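Local atomic coordinates of ribosomal protein uL16 3-hydroxylase (Escherichia coli, PDB entry 4CCL), a protein that hydroxylates a specific arginine of ribosomal protein uL16 at C3, using ferrous iron, molecular oxygen and 2-oxoglutarate. Residues 279-284 and 304-309; 292-297 and 355-360. All coordinates share one frame; numbering follows the deposited sequence.

Contact 1 (279-284 and 304-309)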
# COMPACT_ATOMS: atom_id res chain seq x y z
N LEU B 279 -22.86 -2.31 9.29
CA LEU B 279 -23.59 -2.12 10.53
C LEU B 279 -24.94 -1.45 10.27
O LEU B 279 -25.13 -0.81 9.24
CB LEU B 279 -22.77 -1.28 11.53
CG LEU B 279 -21.56 -1.93 12.22
CD1 LEU B 279 -21.91 -3.30 12.77
CD2 LEU B 279 -20.33 -2.00 11.31
N ASP B 280 -25.86 -1.58 11.22
CA ASP B 280 -27.14 -0.89 11.11
C ASP B 280 -26.92 0.42 11.84
O ASP B 280 -26.89 0.45 13.06
CB ASP B 280 -28.21 -1.71 11.84
CG ASP B 280 -29.61 -1.08 11.78
OD1 ASP B 280 -29.72 0.16 11.68
OD2 ASP B 280 -30.60 -1.84 11.85
N ILE B 281 -26.85 1.51 11.09
CA ILE B 281 -26.42 2.77 11.69
C ILE B 281 -27.46 3.86 11.50
O ILE B 281 -27.77 4.27 10.38
CB ILE B 281 -25.04 3.22 11.16
CG1 ILE B 281 -23.94 2.30 11.70
CG2 ILE B 281 -24.76 4.67 11.53
CD1 ILE B 281 -22.54 2.89 11.66
N ALA B 282 -28.01 4.32 12.62
CA ALA B 282 -29.02 5.37 12.62
C ALA B 282 -28.76 6.37 13.73
O ALA B 282 -29.30 6.23 14.83
CB ALA B 282 -30.40 4.77 12.76
N PRO B 283 -27.90 7.36 13.46
CA PRO B 283 -27.60 8.43 14.42
C PRO B 283 -28.90 9.05 14.93
O PRO B 283 -29.81 9.25 14.13
CB PRO B 283 -26.83 9.45 13.58
CG PRO B 283 -26.20 8.64 12.51
CD PRO B 283 -27.19 7.56 12.19
N PRO B 284 -28.98 9.33 16.24
CA PRO B 284 -30.19 9.88 16.86
C PRO B 284 -30.65 11.10 16.07
O PRO B 284 -29.81 11.96 15.79
CB PRO B 284 -29.70 10.31 18.24
CG PRO B 284 -28.57 9.39 18.54
CD PRO B 284 -27.90 9.12 17.22
N VAL B 304 -26.94 0.51 25.23
CA VAL B 304 -26.56 -0.74 24.58
C VAL B 304 -25.82 -0.54 23.26
O VAL B 304 -26.16 0.33 22.46
CB VAL B 304 -27.78 -1.67 24.38
CG1 VAL B 304 -28.35 -2.12 25.71
CG2 VAL B 304 -28.85 -0.99 23.55
N ARG B 305 -24.81 -1.37 23.06
CA ARG B 305 -23.97 -1.32 21.86
C ARG B 305 -24.69 -1.89 20.64
O ARG B 305 -25.38 -2.91 20.73
CB ARG B 305 -22.65 -2.06 22.10
CG ARG B 305 -21.68 -2.05 20.93
CD ARG B 305 -20.64 -3.17 21.05
NE ARG B 305 -20.01 -3.21 22.37
CZ ARG B 305 -18.97 -3.97 22.68
NH1 ARG B 305 -18.42 -4.77 21.77
NH2 ARG B 305 -18.46 -3.94 23.90
N LEU B 306 -24.52 -1.21 19.51
CA LEU B 306 -25.06 -1.67 18.23
C LEU B 306 -24.53 -3.07 17.92
O LEU B 306 -23.34 -3.32 18.06
CB LEU B 306 -24.61 -0.70 17.14
CG LEU B 306 -25.44 -0.42 15.89
CD1 LEU B 306 -24.62 0.51 15.02
CD2 LEU B 306 -25.80 -1.70 15.14
N GLY B 307 -25.43 -3.96 17.51
CA GLY B 307 -25.05 -5.33 17.18
C GLY B 307 -23.99 -5.40 16.10
O GLY B 307 -24.14 -4.82 15.03
N GLY B 308 -22.90 -6.11 16.40
CA GLY B 308 -21.83 -6.29 15.45
C GLY B 308 -20.74 -5.24 15.54
O GLY B 308 -19.69 -5.37 14.90
N LEU B 309 -20.97 -4.21 16.34
CA LEU B 309 -19.98 -3.15 16.50
C LEU B 309 -18.81 -3.65 17.32
O LEU B 309 -18.99 -4.18 18.42
CB LEU B 309 -20.59 -1.92 17.18
CG LEU B 309 -19.71 -0.67 17.18
CD1 LEU B 309 -20.16 0.32 16.12
CD2 LEU B 309 -19.67 -0.02 18.56
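Leu306 pushes the fork of its side chain against the backbone of Asp280 and the side chain of Ile281, and Leu279 reaches back the other way toward the turn that begins at Leu306. CD1 of Leu306 lies 3.8 Å from CG1 of Ile281, the two side chains crossing at about a right angle, while CD2 comes within 4.1 Å of CB of Asp280. The carbonyl O of Asp280 faces this fork, so the leucine packs on main chain as well as on side chains. Leu279 has its CG anti to the carbonyl carbon (chi1 -73°), and its CD1 rests on the turn's peptides, 3.5 Å from the O of Gly307 and 3.6 Å from the C of Gly308. Gly308, with a positive phi of 92°, has no CB to stand between that methyl and the main chain. A backbone hydrogen bond from Leu309 N to Leu306 O, 3.1 Å, closes the turn. Nothing polar bonds one segment to the other. Leu279 also touches His88, and Asp280 touches Trp89, both of helix 86-89. What results is an irregular loop laid over a type II beta turn, at the end of strand 303-305 in the ROXA-like winged-helix region.

Contact 2 (292-297 and 355-360)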
# COMPACT_ATOMS: atom_id res chain seq x y z
N GLU B 292 -28.35 15.38 28.78
CA GLU B 292 -29.52 14.50 28.70
C GLU B 292 -29.10 13.04 28.61
O GLU B 292 -29.90 12.14 28.85
CB GLU B 292 -30.51 14.90 27.59
CG GLU B 292 -29.97 14.90 26.17
CD GLU B 292 -30.21 16.23 25.48
OE1 GLU B 292 -30.21 17.26 26.18
OE2 GLU B 292 -30.41 16.24 24.24
N ILE B 293 -27.83 12.81 28.28
CA ILE B 293 -27.24 11.48 28.38
C ILE B 293 -26.89 11.19 29.84
O ILE B 293 -27.19 10.11 30.36
CB ILE B 293 -25.99 11.35 27.50
CG1 ILE B 293 -26.41 11.23 26.03
CG2 ILE B 293 -25.17 10.14 27.91
CD1 ILE B 293 -25.28 11.33 25.07
N TYR B 294 -26.27 12.18 30.48
CA TYR B 294 -26.02 12.12 31.92
C TYR B 294 -27.33 11.82 32.63
O TYR B 294 -27.43 10.86 33.39
CB TYR B 294 -25.45 13.46 32.42
CG TYR B 294 -25.07 13.49 33.89
CD1 TYR B 294 -26.04 13.49 34.89
CD2 TYR B 294 -23.74 13.53 34.28
CE1 TYR B 294 -25.70 13.52 36.22
CE2 TYR B 294 -23.38 13.57 35.62
CZ TYR B 294 -24.37 13.56 36.58
OH TYR B 294 -24.02 13.60 37.91
N ASP B 295 -28.34 12.64 32.35
CA ASP B 295 -29.64 12.50 32.99
C ASP B 295 -30.29 11.15 32.68
O ASP B 295 -30.73 10.46 33.59
CB ASP B 295 -30.58 13.65 32.60
CG ASP B 295 -30.20 14.96 33.26
OD1 ASP B 295 -29.62 14.93 34.36
OD2 ASP B 295 -30.48 16.02 32.66
N ALA B 296 -30.34 10.80 31.39
CA ALA B 296 -30.93 9.52 30.98
C ALA B 296 -30.31 8.36 31.74
O ALA B 296 -31.03 7.50 32.26
CB ALA B 296 -30.75 9.30 29.49
N LEU B 297 -28.99 8.34 31.83
CA LEU B 297 -28.30 7.28 32.56
C LEU B 297 -28.62 7.31 34.05
O LEU B 297 -28.96 6.28 34.64
CB LEU B 297 -26.79 7.37 32.33
CG LEU B 297 -26.32 6.90 30.95
CD1 LEU B 297 -24.82 7.05 30.82
CD2 LEU B 297 -26.74 5.46 30.72
N SER B 355 -15.49 16.09 29.73
CA SER B 355 -14.79 15.57 28.56
C SER B 355 -15.27 14.16 28.21
O SER B 355 -15.62 13.88 27.06
CB SER B 355 -13.28 15.58 28.77
OG SER B 355 -12.76 16.89 28.65
N PHE B 356 -15.28 13.29 29.21
CA PHE B 356 -15.78 11.93 29.02
C PHE B 356 -17.23 11.94 28.58
O PHE B 356 -17.62 11.19 27.68
CB PHE B 356 -15.64 11.10 30.30
CG PHE B 356 -16.14 9.68 30.15
CD1 PHE B 356 -15.31 8.69 29.68
CD2 PHE B 356 -17.45 9.35 30.48
CE1 PHE B 356 -15.76 7.39 29.54
CE2 PHE B 356 -17.91 8.06 30.34
CZ PHE B 356 -17.07 7.08 29.86
N LEU B 357 -18.03 12.79 29.22
CA LEU B 357 -19.44 12.91 28.88
C LEU B 357 -19.59 13.35 27.43
O LEU B 357 -20.48 12.88 26.71
CB LEU B 357 -20.13 13.90 29.82
CG LEU B 357 -21.65 14.01 29.70
CD1 LEU B 357 -22.29 12.64 29.89
CD2 LEU B 357 -22.20 15.01 30.71
N ALA B 358 -18.71 14.25 27.01
CA ALA B 358 -18.70 14.74 25.63
C ALA B 358 -18.38 13.61 24.65
O ALA B 358 -19.10 13.41 23.67
CB ALA B 358 -17.70 15.87 25.48
N MSE B 359 -17.31 12.87 24.93
CA MSE B 359 -16.93 11.72 24.10
C MSE B 359 -18.07 10.73 23.97
O MSE B 359 -18.44 10.34 22.86
CB MSE B 359 -15.72 11.00 24.69
CG MSE B 359 -15.56 9.58 24.15
SE MSE B 359 -14.16 8.57 25.04
CE MSE B 359 -12.68 9.79 24.69
N LEU B 360 -18.62 10.32 25.11
CA LEU B 360 -19.73 9.38 25.17
C LEU B 360 -20.89 9.90 24.33
O LEU B 360 -21.54 9.14 23.60
CB LEU B 360 -20.17 9.19 26.62
CG LEU B 360 -21.32 8.21 26.91
CD1 LEU B 360 -21.03 6.86 26.29
CD2 LEU B 360 -21.55 8.09 28.41
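Leu357 and Tyr294 meet where the two helices come closest, and side-chain packing between 292-297 and 355-360 is apolar, with no hydrogen bond across it. Both methyls of Leu357 bear on the root of the tyrosine: CD2 is 4.0 Å from CB, and CD1 4.0 Å from the backbone N, of Tyr294. The two side chains cross at about a right angle. With CG anti to the backbone N (chi1 -176°), the ring of Tyr294 extends past the leucine, and CD2 of Leu357 approaches it obliquely. A second apolar group forms round CD2 of Leu360, which lies 4.2 Å from CG2 of Ile293; Leu297 meets the same methyl tip to tip through its CD1. Ile293 also reaches Leu357, CG2 to CD1. The helices belong to the ROXA-like winged-helix region, and the axes of the two segments come within 10.4 Å at 89°, which limits the direct contact to a few residues of each. Phe347 of helix 344-347 touches both Leu297 and Leu360, and Phe371 of strand 369-371 packs on Ile293 and Leu297. The one polar end among these side chains, the hydroxyl of Tyr294, is hydrogen-bonded to OE1 of Glu352, just ahead of helix 354-365.

In the fold
Both contacts fall within the ROXA-like winged-helix region, away from the annotated iron and substrate sites, with centres about 18 Å apart. Contact 2 is core packing: four of its five touching residues are buried, and two helices pack aliphatic side chains and the base of a tyrosine against one another. Contact 1 is only partly buried and joins a loop to a turn, with leucine methyls resting on carbonyls and peptides. Neither has a hydrogen bond across it. Helix 290-298 and strand 303-305 are consecutive elements, so the chain runs from the helix of contact 2 through a short connection into the strand of contact 1. Strand 369-371 serves both, pairing with strand 303-305 and lying against helix 290-298.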